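Centrosomal protein of 192 kDa (PDB 6FVI) serves as a centrosomal scaffold that activates AURKA and PLK1 and is required for centrosome maturation and bipolar spindle assembly, represented here by its PapD-like (ASH) domain 7. Local coordinates at residues Y79-C84 and Y111-W115. Sequence-based numbering, arbitrary orientation.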
# COMPACT_ATOMS: atom_id res chain seq x y z
N TYR A 79 -0.39 1.31 18.40
CA TYR A 79 0.47 0.20 18.04
C TYR A 79 0.24 -0.13 16.57
O TYR A 79 -0.72 0.30 15.95
CB TYR A 79 0.16 -1.02 18.94
CG TYR A 79 -1.24 -1.55 18.77
CD1 TYR A 79 -2.32 -1.01 19.46
CD2 TYR A 79 -1.51 -2.59 17.88
CE1 TYR A 79 -3.62 -1.49 19.26
CE2 TYR A 79 -2.78 -3.08 17.68
CZ TYR A 79 -3.83 -2.54 18.38
OH TYR A 79 -5.06 -3.06 18.19
N ALA A 80 1.15 -0.94 16.03
CA ALA A 80 1.07 -1.35 14.63
C ALA A 80 0.16 -2.55 14.51
O ALA A 80 0.52 -3.68 14.76
CB ALA A 80 2.44 -1.65 14.09
N ALA A 81 -1.07 -2.31 14.13
CA ALA A 81 -2.02 -3.38 13.88
C ALA A 81 -1.73 -4.13 12.58
O ALA A 81 -2.12 -5.28 12.45
CB ALA A 81 -3.42 -2.84 13.87
N PHE A 82 -1.05 -3.49 11.66
CA PHE A 82 -0.66 -4.11 10.39
C PHE A 82 0.86 -4.11 10.29
O PHE A 82 1.49 -3.08 10.62
CB PHE A 82 -1.23 -3.37 9.19
CG PHE A 82 -2.74 -3.27 9.18
CD1 PHE A 82 -3.51 -4.37 8.83
CD2 PHE A 82 -3.38 -2.10 9.54
CE1 PHE A 82 -4.89 -4.27 8.79
CE2 PHE A 82 -4.76 -2.01 9.53
CZ PHE A 82 -5.51 -3.09 9.17
N ARG A 83 1.41 -5.18 9.77
CA ARG A 83 2.86 -5.25 9.52
C ARG A 83 3.11 -5.83 8.16
O ARG A 83 2.47 -6.79 7.76
CB ARG A 83 3.54 -6.10 10.57
CG ARG A 83 3.58 -5.45 11.94
CD ARG A 83 4.55 -6.18 12.86
NE ARG A 83 4.71 -5.51 14.15
CZ ARG A 83 5.12 -4.25 14.29
NH1 ARG A 83 5.36 -3.51 13.22
NH2 ARG A 83 5.25 -3.72 15.50
N CYS A 84 4.07 -5.24 7.46
CA CYS A 84 4.45 -5.68 6.14
C CYS A 84 5.86 -6.23 6.18
O CYS A 84 6.71 -5.71 6.92
CB CYS A 84 4.41 -4.51 5.16
SG CYS A 84 2.78 -3.77 4.94
N TYR A 111 -10.44 -1.69 11.67
CA TYR A 111 -9.13 -1.05 11.50
C TYR A 111 -8.84 -0.77 10.04
O TYR A 111 -9.18 -1.59 9.17
CB TYR A 111 -8.04 -2.03 11.97
CG TYR A 111 -8.04 -2.35 13.44
CD1 TYR A 111 -9.03 -3.13 14.03
CD2 TYR A 111 -7.02 -1.90 14.26
CE1 TYR A 111 -8.99 -3.45 15.37
CE2 TYR A 111 -6.97 -2.23 15.60
CZ TYR A 111 -7.98 -3.00 16.15
OH TYR A 111 -7.90 -3.31 17.48
N ALA A 112 -8.11 0.31 9.78
CA ALA A 112 -7.63 0.54 8.43
C ALA A 112 -6.38 1.39 8.52
O ALA A 112 -6.10 2.03 9.52
CB ALA A 112 -8.69 1.18 7.55
N GLN A 113 -5.63 1.42 7.41
CA GLN A 113 -4.40 2.19 7.38
C GLN A 113 -3.99 2.41 5.93
O GLN A 113 -4.08 1.49 5.11
CB GLN A 113 -3.28 1.48 8.14
CG GLN A 113 -2.07 2.36 8.41
CD GLN A 113 -1.05 1.64 9.27
OE1 GLN A 113 -0.96 0.41 9.26
NE2 GLN A 113 -0.26 2.42 9.97
N PHE A 114 -3.50 3.61 5.65
CA PHE A 114 -2.96 3.95 4.35
C PHE A 114 -1.45 3.82 4.34
O PHE A 114 -0.79 4.22 5.30
CB PHE A 114 -3.34 5.39 3.97
CG PHE A 114 -4.81 5.56 3.70
CD1 PHE A 114 -5.37 5.07 2.50
CD2 PHE A 114 -5.65 6.14 4.62
CE1 PHE A 114 -6.73 5.20 2.25
CE2 PHE A 114 -7.00 6.30 4.35
CZ PHE A 114 -7.53 5.85 3.17
N TRP A 115 -0.93 3.27 3.24
CA TRP A 115 0.50 3.05 3.04
C TRP A 115 0.90 3.53 1.65
O TRP A 115 0.07 3.67 0.74
CB TRP A 115 0.79 1.54 3.13
CG TRP A 115 0.68 0.95 4.47
CD1 TRP A 115 -0.45 0.73 5.20
CD2 TRP A 115 1.77 0.47 5.28
NE1 TRP A 115 -0.13 0.17 6.41
CE2 TRP A 115 1.22 -0.01 6.48
CE3 TRP A 115 3.14 0.39 5.09
CZ2 TRP A 115 2.01 -0.57 7.50
CZ3 TRP A 115 3.92 -0.15 6.10
CH2 TRP A 115 3.34 -0.62 7.29
O HOH W 1 0.11 -0.73 11.51
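Phe82 reaches across the sandwich core to segment 111-115 of strand 109-121, its CZ meeting Tyr111 CB at 3.9 Å, while Gln113 OE1 comes to the ring edge near its plane, 3.5 Å from CD2. Chi1 of -58° sets CG anti to the carbonyl carbon and carries the ring toward that strand; the Phe82 and Gln113 side chains run past each other in opposite directions, ring and amide planes 41° apart. Gln113 OE1 accepts a hydrogen bond from water 1, whose oxygen lies 2.7 Å from OE1 and in turn accepts one from Phe82 N, and a weak one from Trp115 NE1; NE2 bonds Ala61 O. Cys84 SG sits over a face of the Trp115 six-membered ring, 3.9 Å from its centroid and 10° off the normal, a sulfur-aromatic contact. At the other end Ala81 CB packs against Tyr111 CD2 at 3.7 Å; Tyr79 OH, 2.9 Å from Tyr111 OH, is hydrogen-bonded to Arg106 N, and Tyr111 OH to Gly107 O. Cutting Phe82 back to alanine is likely to open a gap beside Tyr111 CB, Gln113 and Leu135. Around this immunoglobulin-like core, Phe103 meets Phe82 and Tyr111, Phe133 stacks on Trp115, and strand 53-66 pairs with both 82-91 and 109-121, bordered further by 96-103 and 129-139 respectively.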